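Local coordinates for NikO protein (Streptomyces tendae, PDB 4FQD) that is an enolpyruvyl transferase of nikkomycin biosynthesis, related to MurA, the enzyme that transfers enolpyruvyl from phosphoenolpyruvate to UDP-N-acetylglucosamine, at residues E13-I18 with R453-P458; K34-T39 with T260-L265; H207-L212 with T242-G247; D280-I285 with A320-K325; Y359-V364 with D385-R390. The protein carries 4 engineered substitutions. One frame throughout, in Å; residues are numbered along the deposited sequence.

Overall arrangement
Starting at the N terminus, strand 14-19 pairs with the C-terminal strand 451-456 in contact 1, so the chain ends meet in one sheet and every other contact is nested inside the loop they close. Contact 2 sets the start of helix 34-44 against the loop leading into helix 265-278, close to the centre of the chain, and encloses contact 3, a strand pair. Contacts 4 and 5 follow in series: contact 4 joins the start of strand 283-286 to the end of strand 317-320 and the loop after it, contact 5 two neighbouring strands. No two loops cross. Contacts 3 and 4 lie on opposite sides of the chain's centre, about 46 Å apart between centres.

Contact 1 (E13-I18 with R453-P458); sequences EPLLEI and RHTTAP
E13 meets A457 through its carbonyl: A457 N donates to E13 O at 2.7 Å from well above the carbonyl plane, and the bond is bent to 132° at the hydrogen. A457 is poorly ordered, so this end is less sharply defined. P14 faces T456 in a non-hydrogen-bonded pair, its CA-H directed at T455 O. L15 and T455 then exchange two backbone bonds, while L15 CD1 reaches past them to A457 CA at 3.6 Å. This antiparallel pairing puts the C-terminal strand 451-456 at one border of its sheet, in the beta/alpha inverse barrel fold of the enolpyruvyl transferases, and brings the two chain ends together. L16 lies beside H454, pointing the same way, and its CD2 sits over one face of the imidazole, 4.0 Å from the ring centroid, as a CH-pi contact; V442 of helix 441-447 touches both side chains. E17 N gives R453 O a nearly straight bond of 2.8 Å. E17 CG is anti to the backbone N (chi1 -173°) and the chain continues extended; OE2 ends 3.5 Å from R453 NH1, a long salt bridge with the two planes 49° apart; E17 OE1 pairs with R425, and R453 NH2 with D451.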
# COMPACT_ATOMS: atom_id res chain seq x y z
N GLU A 13 -9.21 39.28 5.52
CA GLU A 13 -9.83 37.96 5.59
C GLU A 13 -9.48 37.27 6.91
O GLU A 13 -8.34 37.35 7.37
CB GLU A 13 -9.36 37.15 4.38
CG GLU A 13 -10.18 35.95 4.06
CD GLU A 13 -9.50 34.68 4.50
OE1 GLU A 13 -8.55 34.27 3.81
OE2 GLU A 13 -9.89 34.12 5.54
N PRO A 14 -10.47 36.61 7.54
CA PRO A 14 -10.31 36.03 8.88
C PRO A 14 -9.17 35.02 9.00
O PRO A 14 -9.03 34.13 8.16
CB PRO A 14 -11.66 35.35 9.14
CG PRO A 14 -12.28 35.19 7.79
CD PRO A 14 -11.83 36.39 7.02
N LEU A 15 -8.38 35.16 10.06
CA LEU A 15 -7.25 34.27 10.30
C LEU A 15 -7.38 33.56 11.64
O LEU A 15 -8.16 33.96 12.50
CB LEU A 15 -5.94 35.07 10.31
CG LEU A 15 -5.40 35.66 9.01
CD1 LEU A 15 -4.16 36.49 9.30
CD2 LEU A 15 -5.07 34.55 8.03
N LEU A 16 -6.61 32.49 11.80
CA LEU A 16 -6.42 31.87 13.10
C LEU A 16 -4.99 32.16 13.55
O LEU A 16 -4.03 31.82 12.86
CB LEU A 16 -6.65 30.36 13.04
CG LEU A 16 -8.09 29.87 12.93
CD1 LEU A 16 -8.14 28.36 12.98
CD2 LEU A 16 -8.95 30.48 14.02
N GLU A 17 -4.85 32.80 14.71
CA GLU A 17 -3.53 33.11 15.24
C GLU A 17 -3.14 32.07 16.29
O GLU A 17 -3.68 32.06 17.40
CB GLU A 17 -3.51 34.51 15.84
CG GLU A 17 -2.13 34.99 16.26
CD GLU A 17 -2.13 36.44 16.71
OE1 GLU A 17 -2.35 37.33 15.86
OE2 GLU A 17 -1.90 36.69 17.91
N ILE A 18 -2.21 31.19 15.93
CA ILE A 18 -1.85 30.07 16.78
C ILE A 18 -0.53 30.28 17.52
O ILE A 18 0.50 30.59 16.90
CB ILE A 18 -1.76 28.75 15.97
CG1 ILE A 18 -3.07 28.49 15.23
CG2 ILE A 18 -1.41 27.59 16.88
CD1 ILE A 18 -2.96 28.62 13.73
N ARG A 453 -6.37 32.20 18.57
CA ARG A 453 -7.10 33.47 18.56
C ARG A 453 -7.70 33.77 17.19
O ARG A 453 -7.11 33.45 16.16
CB ARG A 453 -6.17 34.60 18.99
CG ARG A 453 -5.40 34.32 20.26
CD ARG A 453 -4.30 35.34 20.50
NE ARG A 453 -3.43 34.95 21.61
CZ ARG A 453 -2.38 35.64 22.02
NH1 ARG A 453 -2.04 36.77 21.40
NH2 ARG A 453 -1.65 35.20 23.03
N HIS A 454 -8.88 34.38 17.18
CA HIS A 454 -9.53 34.79 15.94
C HIS A 454 -9.14 36.21 15.57
O HIS A 454 -9.48 37.16 16.28
CB HIS A 454 -11.05 34.68 16.07
CG HIS A 454 -11.56 33.27 16.14
ND1 HIS A 454 -11.93 32.55 15.03
CD2 HIS A 454 -11.75 32.45 17.20
CE1 HIS A 454 -12.33 31.35 15.40
NE2 HIS A 454 -12.23 31.26 16.71
N THR A 455 -8.42 36.36 14.46
CA THR A 455 -7.97 37.67 14.01
C THR A 455 -8.39 37.93 12.57
O THR A 455 -9.27 37.25 12.03
CB THR A 455 -6.44 37.82 14.11
OG1 THR A 455 -5.81 36.82 13.31
CG2 THR A 455 -5.99 37.68 15.56
N THR A 456 -7.76 38.92 11.94
CA THR A 456 -8.03 39.25 10.55
C THR A 456 -6.72 39.49 9.80
O THR A 456 -5.71 39.84 10.40
CB THR A 456 -8.94 40.49 10.43
OG1 THR A 456 -9.88 40.51 11.51
CG2 THR A 456 -9.71 40.47 9.11
N ALA A 457 -6.76 39.30 8.49
CA ALA A 457 -5.57 39.41 7.63
C ALA A 457 -4.75 40.72 7.70
O ALA A 457 -3.52 40.65 7.77
CB ALA A 457 -5.93 39.08 6.18
N PRO A 458 -5.40 41.90 7.67
CA PRO A 458 -4.61 43.13 7.62
C PRO A 458 -3.71 43.32 8.84
O PRO A 458 -4.16 43.27 9.98
CB PRO A 458 -5.68 44.23 7.60
CG PRO A 458 -6.90 43.58 7.10
CD PRO A 458 -6.85 42.19 7.65

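Contact 2 (K34-T39 with T260-L265); sequences KHSLVT and TLIPDL
L261 opens the contact by laying its two methyls against the first turn of helix 34-44: CD1 lies 3.8 Å from L37 CB, and CD2 is 4.0 Å from S36 CB. Its CG, anti to the carbonyl carbon (chi1 -71°), bears a fork that straddles these two successive helix residues. The 260-265 segment is the connection from strand 257-260 into helix 265-278, so the contact fixes the start of one helix of this EPSP synthase-family fold against the start of another, near the centre of the chain. I262 follows with CG2 at 3.7 Å from S36 OG, a van der Waals approach to a hydroxyl that also has a weak hydrogen bond to D223. I262 also packs against P219 of helix 219-231 and R292 and A293 of helix 290-296. D264 supplies the polar link. It occupies the N-cap position of helix 265-278, where OD1 accepts from E267 N, and turns its other oxygen outward to the neighbouring helix. One carboxylate thus serves the N-terminal ends of two helices. The K34 side chain runs off extended to give its NZ to R436 O, while K34 N donates to D264 OD2 at 3.1 Å, an almost straight bond (168°) reaching the oxygen on its anti side, 27° out of the carboxylate plane.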
# COMPACT_ATOMS: atom_id res chain seq x y z
N LYS A 34 -20.94 12.51 11.04
CA LYS A 34 -21.50 13.38 10.01
C LYS A 34 -22.09 12.59 8.85
O LYS A 34 -23.18 12.91 8.36
CB LYS A 34 -20.40 14.31 9.49
CG LYS A 34 -20.71 14.94 8.15
CD LYS A 34 -19.51 15.69 7.61
CE LYS A 34 -19.78 16.25 6.23
NZ LYS A 34 -18.60 16.97 5.68
N HIS A 35 -21.38 11.56 8.42
CA HIS A 35 -21.80 10.77 7.26
C HIS A 35 -22.98 9.86 7.57
O HIS A 35 -23.82 9.60 6.71
CB HIS A 35 -20.62 9.98 6.70
CG HIS A 35 -19.50 10.85 6.20
ND1 HIS A 35 -18.18 10.65 6.57
CD2 HIS A 35 -19.50 11.92 5.37
CE1 HIS A 35 -17.43 11.56 5.99
NE2 HIS A 35 -18.20 12.34 5.25
N SER A 36 -23.05 9.37 8.81
CA SER A 36 -24.19 8.57 9.25
C SER A 36 -25.43 9.44 9.38
O SER A 36 -26.55 8.99 9.13
CB SER A 36 -23.90 7.88 10.58
OG SER A 36 -22.95 6.85 10.42
N LEU A 37 -25.23 10.69 9.78
CA LEU A 37 -26.31 11.66 9.88
C LEU A 37 -26.96 11.87 8.52
O LEU A 37 -28.18 11.90 8.40
CB LEU A 37 -25.78 12.98 10.42
CG LEU A 37 -26.71 14.19 10.29
CD1 LEU A 37 -28.00 13.97 11.07
CD2 LEU A 37 -26.01 15.44 10.76
N VAL A 38 -26.13 12.01 7.49
CA VAL A 38 -26.61 12.21 6.13
C VAL A 38 -27.45 11.03 5.66
O VAL A 38 -28.56 11.21 5.16
CB VAL A 38 -25.43 12.41 5.15
CG1 VAL A 38 -25.91 12.30 3.71
CG2 VAL A 38 -24.76 13.75 5.40
N THR A 39 -26.94 9.82 5.84
CA THR A 39 -27.62 8.62 5.38
C THR A 39 -28.89 8.31 6.18
O THR A 39 -29.85 7.78 5.64
CB THR A 39 -26.69 7.39 5.40
OG1 THR A 39 -26.11 7.25 6.70
CG2 THR A 39 -25.58 7.54 4.37
N THR A 260 -29.40 6.39 17.89
CA THR A 260 -28.29 7.14 18.44
C THR A 260 -27.06 6.99 17.54
O THR A 260 -26.53 5.89 17.40
CB THR A 260 -27.94 6.65 19.86
OG1 THR A 260 -29.09 6.74 20.70
CG2 THR A 260 -26.82 7.50 20.45
N LEU A 261 -26.63 8.09 16.95
CA LEU A 261 -25.53 8.07 15.99
C LEU A 261 -24.22 7.55 16.59
O LEU A 261 -23.91 7.81 17.75
CB LEU A 261 -25.29 9.46 15.40
CG LEU A 261 -26.34 9.99 14.42
CD1 LEU A 261 -25.90 11.33 13.85
CD2 LEU A 261 -26.60 8.99 13.31
N ILE A 262 -23.47 6.82 15.78
CA ILE A 262 -22.13 6.40 16.14
C ILE A 262 -21.25 7.64 16.22
O ILE A 262 -21.40 8.56 15.40
CB ILE A 262 -21.58 5.37 15.11
CG1 ILE A 262 -20.21 4.83 15.53
CG2 ILE A 262 -21.52 5.98 13.72
CD1 ILE A 262 -19.71 3.72 14.64
N PRO A 263 -20.36 7.71 17.22
CA PRO A 263 -19.43 8.85 17.33
C PRO A 263 -18.65 9.06 16.04
O PRO A 263 -18.30 8.09 15.37
CB PRO A 263 -18.50 8.42 18.46
CG PRO A 263 -19.36 7.56 19.33
CD PRO A 263 -20.27 6.82 18.39
N ASP A 264 -18.39 10.33 15.71
CA ASP A 264 -17.71 10.67 14.46
C ASP A 264 -16.35 9.99 14.37
O ASP A 264 -15.48 10.21 15.21
CB ASP A 264 -17.56 12.19 14.33
CG ASP A 264 -17.19 12.62 12.93
OD1 ASP A 264 -16.00 12.53 12.56
OD2 ASP A 264 -18.10 13.07 12.19
N LEU A 265 -16.19 9.16 13.34
CA LEU A 265 -15.00 8.33 13.19
C LEU A 265 -13.73 9.15 13.04
O LEU A 265 -12.71 8.87 13.67
CB LEU A 265 -15.16 7.40 11.98
CG LEU A 265 -16.42 6.52 11.96
CD1 LEU A 265 -16.41 5.58 10.78
CD2 LEU A 265 -16.55 5.75 13.26

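Contact 3 (H207-L212 with T242-G247)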
# COMPACT_ATOMS: atom_id res chain seq x y z
N HIS A 207 -40.78 -1.25 -5.76
CA HIS A 207 -41.51 -2.50 -5.65
C HIS A 207 -40.75 -3.62 -6.34
O HIS A 207 -40.60 -3.62 -7.57
CB HIS A 207 -42.90 -2.37 -6.28
CG HIS A 207 -43.78 -1.38 -5.59
ND1 HIS A 207 -44.96 -0.92 -6.13
CD2 HIS A 207 -43.66 -0.75 -4.39
CE1 HIS A 207 -45.53 -0.06 -5.30
NE2 HIS A 207 -44.75 0.06 -4.23
N GLY A 208 -40.25 -4.58 -5.56
CA GLY A 208 -39.53 -5.70 -6.12
C GLY A 208 -38.26 -6.03 -5.35
O GLY A 208 -37.87 -5.31 -4.44
N THR A 209 -37.61 -7.13 -5.74
CA THR A 209 -36.41 -7.58 -5.06
C THR A 209 -35.14 -7.03 -5.71
O THR A 209 -34.85 -7.32 -6.87
CB THR A 209 -36.33 -9.12 -5.03
OG1 THR A 209 -37.40 -9.64 -4.24
CG2 THR A 209 -35.01 -9.57 -4.43
N THR A 210 -34.40 -6.23 -4.95
CA THR A 210 -33.14 -5.68 -5.42
C THR A 210 -31.98 -6.36 -4.70
O THR A 210 -31.98 -6.49 -3.48
CB THR A 210 -33.07 -4.15 -5.18
OG1 THR A 210 -34.07 -3.50 -5.97
CG2 THR A 210 -31.70 -3.61 -5.56
N THR A 211 -31.00 -6.81 -5.47
CA THR A 211 -29.85 -7.52 -4.91
C THR A 211 -28.55 -6.78 -5.19
O THR A 211 -28.18 -6.57 -6.34
CB THR A 211 -29.75 -8.95 -5.47
OG1 THR A 211 -30.99 -9.64 -5.25
CG2 THR A 211 -28.63 -9.71 -4.78
N LEU A 212 -27.86 -6.40 -4.12
CA LEU A 212 -26.60 -5.66 -4.25
C LEU A 212 -25.41 -6.55 -3.93
O LEU A 212 -25.44 -7.33 -2.98
CB LEU A 212 -26.61 -4.43 -3.34
CG LEU A 212 -27.83 -3.52 -3.46
CD1 LEU A 212 -27.66 -2.27 -2.62
CD2 LEU A 212 -28.11 -3.17 -4.92
N THR A 242 -23.48 -10.33 -0.26
CA THR A 242 -24.78 -10.25 -0.92
C THR A 242 -25.85 -9.63 -0.03
O THR A 242 -26.21 -10.19 1.01
CB THR A 242 -25.27 -11.63 -1.39
OG1 THR A 242 -24.31 -12.19 -2.30
CG2 THR A 242 -26.62 -11.52 -2.07
N TRP A 243 -26.36 -8.48 -0.44
CA TRP A 243 -27.45 -7.82 0.27
C TRP A 243 -28.71 -7.81 -0.59
O TRP A 243 -28.69 -7.40 -1.75
CB TRP A 243 -27.06 -6.38 0.64
CG TRP A 243 -26.02 -6.30 1.71
CD1 TRP A 243 -25.37 -7.34 2.30
CD2 TRP A 243 -25.50 -5.11 2.31
NE1 TRP A 243 -24.48 -6.88 3.24
CE2 TRP A 243 -24.54 -5.50 3.27
CE3 TRP A 243 -25.76 -3.75 2.15
CZ2 TRP A 243 -23.84 -4.59 4.04
CZ3 TRP A 243 -25.06 -2.84 2.92
CH2 TRP A 243 -24.11 -3.26 3.86
N VAL A 244 -29.81 -8.28 -0.00
CA VAL A 244 -31.08 -8.37 -0.72
C VAL A 244 -32.13 -7.46 -0.10
O VAL A 244 -32.45 -7.58 1.08
CB VAL A 244 -31.61 -9.82 -0.74
CG1 VAL A 244 -32.97 -9.88 -1.41
CG2 VAL A 244 -30.62 -10.74 -1.44
N ILE A 245 -32.66 -6.54 -0.91
CA ILE A 245 -33.71 -5.64 -0.45
C ILE A 245 -35.05 -6.00 -1.06
O ILE A 245 -35.30 -5.75 -2.24
CB ILE A 245 -33.39 -4.17 -0.80
CG1 ILE A 245 -32.00 -3.77 -0.31
CG2 ILE A 245 -34.46 -3.25 -0.21
CD1 ILE A 245 -30.96 -3.75 -1.40
N HIS A 246 -35.92 -6.60 -0.25
CA HIS A 246 -37.28 -6.89 -0.69
C HIS A 246 -38.12 -5.63 -0.58
O HIS A 246 -38.87 -5.44 0.38
CB HIS A 246 -37.88 -8.02 0.14
CG HIS A 246 -37.06 -9.28 0.13
ND1 HIS A 246 -36.98 -10.11 -0.97
CD2 HIS A 246 -36.27 -9.83 1.08
CE1 HIS A 246 -36.19 -11.13 -0.69
NE2 HIS A 246 -35.75 -10.99 0.55
N GLY A 247 -37.99 -4.76 -1.58
CA GLY A 247 -38.63 -3.46 -1.56
C GLY A 247 -40.14 -3.52 -1.71
O GLY A 247 -40.67 -4.22 -2.57
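With T209 OG1 (chi1 -65°) and H246 CG (chi1 -56°) both anti to the carbonyl carbon, the two side chains, which face each other across a non-hydrogen-bonded pair, are left side by side. T209 OG1 comes to the edge of the imidazole, near its plane, and makes a weak hydrogen bond of 3.3 Å with H246 ND1; the other ring nitrogen, NE2, is bonded to E236. V244 CG1 lies over one face of the H246 ring, displaced toward its rim, and also meets T209 CG2 at 3.7 Å. Farther along this face T211 CG2 touches T242 CG2 at 3.8 Å. Beneath these side chains strands 209-213 and 242-248 run antiparallel, flanked by strands 174-176 and 235-239 in one sheet of the inverse beta/alpha fold. G208, T210 and L212 pair with G247, I245 and W243 through two backbone bonds each, the shortest being I245 N to T210 O and L212 N to W243 O, both 2.7 Å. On the other face, which carries T210, L212, W243 and I245, the L212 end packs against helices. There L212 CG lies 3.8 Å from I245 CD1, and L200 of helix 192-204 packs on L212, W243 and I245; the W243 ring leads away from L212 to stack with F237. At the corner G208 has a positive phi of 135°, where a CB would be jammed against the preceding carbonyl oxygen.

Contact 4 (D280-I285 with A320-K325); sequences DEPLRI and AHPLTK
L283 and A320 are joined by two backbone hydrogen bonds: L283 N donates to A320 O at 2.9 Å, and A320 N returns one to L283 O at 3.0 Å. Both donors are tilted moderately from the carbonyl planes, by 23° and 25°, and the pair is an antiparallel hydrogen-bonded one. It lies where strand 283-286 begins and strand 317-320 ends, two neighbours flanked in their sheet by strands 27-29 and 311-313, within the EPSP synthase-family fold. A320 O also receives the CA-H of P282, at 3.5 Å from P282 CA, and is therefore approached by two successive residues of the opposite segment. Outward from this pair, the P282 ring crosses H321. P282 CB stands over one face of the imidazole, 4.2 Å from its centroid and close to the ring normal, in a CH-pi contact, while P282 CG meets H321 ND1 at 3.8 Å. The far nitrogen of that ring, NE2, is hydrogen-bonded to D312, which ties down the imidazole beneath the proline. P322 comes next, its CG resting 3.7 Å from E281 O and its CD against P282 N. In the other direction, I285 CD1 reaches A320 CB at 4.3 Å, and its side chain continues to W271 and I272 of helix 265-278. From P282 outward the two segments adhere by the rings of P282, H321 and P322: P322 has no N-H to give to E281 O, which its CG meets instead, consistent with the bonded pairing ending at L283 and A320.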
# COMPACT_ATOMS: atom_id res chain seq x y z
N ASP A 280 -0.01 16.26 27.69
CA ASP A 280 1.03 15.84 28.63
C ASP A 280 0.50 14.78 29.59
O ASP A 280 1.26 14.15 30.33
CB ASP A 280 1.60 17.04 29.39
CG ASP A 280 0.53 17.81 30.14
OD1 ASP A 280 -0.65 17.67 29.78
OD2 ASP A 280 0.88 18.55 31.08
N GLU A 281 -0.82 14.60 29.58
CA GLU A 281 -1.47 13.53 30.32
C GLU A 281 -2.41 12.79 29.37
O GLU A 281 -2.86 13.37 28.38
CB GLU A 281 -2.23 14.08 31.52
CG GLU A 281 -1.35 14.41 32.72
CD GLU A 281 -0.63 13.20 33.28
OE1 GLU A 281 -1.30 12.17 33.54
OE2 GLU A 281 0.60 13.27 33.46
N PRO A 282 -2.70 11.51 29.66
CA PRO A 282 -3.62 10.71 28.85
C PRO A 282 -4.95 11.42 28.58
O PRO A 282 -5.69 11.73 29.51
CB PRO A 282 -3.86 9.47 29.72
CG PRO A 282 -2.59 9.31 30.46
CD PRO A 282 -2.10 10.71 30.74
N LEU A 283 -5.22 11.68 27.30
CA LEU A 283 -6.41 12.43 26.91
C LEU A 283 -7.64 11.53 26.82
O LEU A 283 -7.69 10.61 26.00
CB LEU A 283 -6.18 13.13 25.57
CG LEU A 283 -7.28 14.08 25.11
CD1 LEU A 283 -7.35 15.28 26.04
CD2 LEU A 283 -7.05 14.52 23.67
N ARG A 284 -8.63 11.80 27.66
CA ARG A 284 -9.85 11.02 27.67
C ARG A 284 -10.82 11.52 26.60
O ARG A 284 -11.15 12.71 26.56
CB ARG A 284 -10.51 11.08 29.05
CG ARG A 284 -11.14 9.77 29.49
CD ARG A 284 -11.56 9.84 30.95
NE ARG A 284 -12.54 10.90 31.19
CZ ARG A 284 -13.86 10.72 31.14
NH1 ARG A 284 -14.35 9.52 30.87
NH2 ARG A 284 -14.68 11.73 31.36
N ILE A 285 -11.26 10.62 25.73
CA ILE A 285 -12.15 10.97 24.64
C ILE A 285 -13.45 10.17 24.75
O ILE A 285 -13.46 8.95 24.58
CB ILE A 285 -11.50 10.67 23.28
CG1 ILE A 285 -10.08 11.24 23.24
CG2 ILE A 285 -12.34 11.23 22.14
CD1 ILE A 285 -9.22 10.68 22.12
N ALA A 320 -6.18 8.28 24.82
CA ALA A 320 -4.98 8.39 24.00
C ALA A 320 -3.80 8.90 24.82
O ALA A 320 -3.88 9.96 25.44
CB ALA A 320 -5.23 9.30 22.81
N HIS A 321 -2.71 8.14 24.82
CA HIS A 321 -1.54 8.48 25.62
C HIS A 321 -0.51 9.27 24.81
O HIS A 321 -0.23 8.94 23.66
CB HIS A 321 -0.89 7.21 26.18
CG HIS A 321 -1.76 6.47 27.15
ND1 HIS A 321 -1.42 6.31 28.48
CD2 HIS A 321 -2.95 5.85 26.99
CE1 HIS A 321 -2.36 5.62 29.09
NE2 HIS A 321 -3.30 5.33 28.21
N PRO A 322 0.06 10.32 25.42
CA PRO A 322 1.12 11.11 24.81
C PRO A 322 2.36 10.26 24.52
O PRO A 322 2.48 9.16 25.05
CB PRO A 322 1.45 12.15 25.89
CG PRO A 322 0.21 12.25 26.70
CD PRO A 322 -0.36 10.86 26.73
N LEU A 323 3.25 10.78 23.69
CA LEU A 323 4.47 10.07 23.33
C LEU A 323 5.36 9.78 24.53
O LEU A 323 5.56 10.64 25.39
CB LEU A 323 5.27 10.86 22.28
CG LEU A 323 4.68 10.91 20.87
CD1 LEU A 323 5.56 11.76 19.97
CD2 LEU A 323 4.53 9.50 20.32
N THR A 324 5.87 8.56 24.59
CA THR A 324 6.84 8.18 25.62
C THR A 324 8.17 7.87 24.94
O THR A 324 9.21 7.79 25.59
CB THR A 324 6.37 6.95 26.42
OG1 THR A 324 6.10 5.87 25.52
CG2 THR A 324 5.11 7.28 27.20
N LYS A 325 8.11 7.70 23.62
CA LYS A 325 9.28 7.42 22.80
C LYS A 325 8.89 7.62 21.34
O LYS A 325 7.70 7.69 21.03
CB LYS A 325 9.76 5.98 23.05
CG LYS A 325 8.77 4.91 22.65
CD LYS A 325 9.32 3.52 22.96
CE LYS A 325 8.42 2.43 22.42
NZ LYS A 325 7.05 2.50 23.01

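Contact 5 (Y359-V364 with D385-R390); sequences YIREAV and DDTVLR
I360 and L389 form the close-packed part, bonded to each other twice: I360 N to L389 O and L389 N to I360 O are both 2.7 Å, each donor lying nearly along the C=O axis. Their side chains share a face, CB to CB 4.3 Å, with I360 covered by A348 of helix 344-351 and L389 by F369. E362 N adds a bond of 2.8 Å to T387 O. Strands 356-362 and 388-393 are thus antiparallel neighbours in a four-strand sheet of the inverse barrel, and a type II' turn from D385 to V388 leads strand 382-385 back into 388-393. The face carrying Y359, R361, V388 and R390 turns to the second subunit. R390 CG lies 3.7 Å from Y359 CE2, the two side chains pointing the same way, and R390 NE bonds to A185 O of the second subunit. R361 is the looser, wetter element. Its CG is anti to the backbone N (chi1 -167°) and the chain is extended to NE; V388 CG2 sits over one face of the guanidinium, 3.5 Å from R361 NH1. A water bonds T387 OG1 at 3.1 Å and accepts a weak bond from R361 NE, which lies close to the like-charged R361 NE of the second subunit.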
# COMPACT_ATOMS: atom_id res chain seq x y z
N TYR A 359 5.07 5.64 4.27
CA TYR A 359 4.53 5.66 2.91
C TYR A 359 3.01 5.60 2.92
O TYR A 359 2.42 4.65 3.44
CB TYR A 359 5.10 4.50 2.09
CG TYR A 359 6.61 4.47 2.04
CD1 TYR A 359 7.35 3.80 3.01
CD2 TYR A 359 7.30 5.11 1.01
CE1 TYR A 359 8.73 3.78 2.96
CE2 TYR A 359 8.68 5.09 0.96
CZ TYR A 359 9.39 4.42 1.94
OH TYR A 359 10.77 4.39 1.88
N ILE A 360 2.38 6.62 2.35
CA ILE A 360 0.93 6.70 2.32
C ILE A 360 0.41 6.72 0.89
O ILE A 360 0.76 7.60 0.10
CB ILE A 360 0.42 7.95 3.06
CG1 ILE A 360 0.88 7.92 4.52
CG2 ILE A 360 -1.10 8.04 2.97
CD1 ILE A 360 0.46 9.14 5.32
N ARG A 361 -0.43 5.74 0.55
CA ARG A 361 -1.01 5.67 -0.78
C ARG A 361 -2.51 5.93 -0.75
O ARG A 361 -3.24 5.31 0.02
CB ARG A 361 -0.73 4.31 -1.43
CG ARG A 361 -1.03 4.27 -2.91
CD ARG A 361 -0.78 2.89 -3.48
NE ARG A 361 -0.37 2.95 -4.88
CZ ARG A 361 0.90 2.92 -5.28
NH1 ARG A 361 1.88 2.82 -4.39
NH2 ARG A 361 1.19 2.98 -6.57
N GLU A 362 -2.96 6.84 -1.61
CA GLU A 362 -4.37 7.18 -1.70
C GLU A 362 -5.05 6.37 -2.80
O GLU A 362 -4.66 6.44 -3.97
CB GLU A 362 -4.53 8.67 -1.98
CG GLU A 362 -5.95 9.10 -2.27
CD GLU A 362 -6.86 8.96 -1.06
OE1 GLU A 362 -6.54 9.55 -0.01
OE2 GLU A 362 -7.88 8.25 -1.17
N ALA A 363 -6.08 5.61 -2.43
CA ALA A 363 -6.78 4.76 -3.39
C ALA A 363 -8.28 5.05 -3.43
O ALA A 363 -9.07 4.21 -3.87
CB ALA A 363 -6.52 3.30 -3.10
N VAL A 364 -8.67 6.23 -2.96
CA VAL A 364 -10.07 6.65 -3.02
C VAL A 364 -10.20 8.02 -3.66
O VAL A 364 -10.67 8.14 -4.79
CB VAL A 364 -10.72 6.68 -1.61
CG1 VAL A 364 -12.17 7.12 -1.71
CG2 VAL A 364 -10.62 5.31 -0.95
N ASP A 385 4.13 12.12 -5.08
CA ASP A 385 4.11 11.71 -6.48
C ASP A 385 2.79 11.01 -6.78
O ASP A 385 2.59 9.85 -6.41
CB ASP A 385 5.29 10.79 -6.80
CG ASP A 385 5.52 10.63 -8.29
OD1 ASP A 385 4.65 11.05 -9.08
OD2 ASP A 385 6.58 10.09 -8.68
N ASP A 386 1.89 11.73 -7.45
CA ASP A 386 0.59 11.20 -7.85
C ASP A 386 -0.25 10.74 -6.65
O ASP A 386 -0.76 11.57 -5.89
CB ASP A 386 0.75 10.07 -8.87
CG ASP A 386 -0.54 9.71 -9.57
OD1 ASP A 386 -1.41 10.60 -9.70
OD2 ASP A 386 -0.69 8.55 -9.99
N THR A 387 -0.38 9.43 -6.48
CA THR A 387 -1.23 8.86 -5.44
C THR A 387 -0.46 8.57 -4.16
O THR A 387 -1.03 8.09 -3.19
CB THR A 387 -1.84 7.52 -5.89
OG1 THR A 387 -0.85 6.49 -5.82
CG2 THR A 387 -2.36 7.61 -7.31
N VAL A 388 0.84 8.86 -4.17
CA VAL A 388 1.70 8.48 -3.06
C VAL A 388 2.25 9.68 -2.29
O VAL A 388 2.75 10.63 -2.88
CB VAL A 388 2.87 7.59 -3.54
CG1 VAL A 388 3.84 7.30 -2.39
CG2 VAL A 388 2.34 6.30 -4.13
N LEU A 389 2.15 9.61 -0.97
CA LEU A 389 2.77 10.60 -0.09
C LEU A 389 3.76 9.91 0.84
O LEU A 389 3.45 8.88 1.44
CB LEU A 389 1.70 11.33 0.73
CG LEU A 389 2.19 12.11 1.95
CD1 LEU A 389 3.11 13.25 1.54
CD2 LEU A 389 1.01 12.63 2.76
N ARG A 390 4.95 10.49 0.96
CA ARG A 390 5.97 9.93 1.84
C ARG A 390 6.41 10.95 2.88
O ARG A 390 6.63 12.12 2.56
CB ARG A 390 7.18 9.46 1.03
CG ARG A 390 8.20 8.66 1.83
CD ARG A 390 9.61 9.16 1.57
NE ARG A 390 9.87 9.32 0.14
CZ ARG A 390 10.66 10.26 -0.37
NH1 ARG A 390 11.28 11.12 0.43
NH2 ARG A 390 10.84 10.33 -1.68
O HOH W 1 -2.40 4.15 -7.20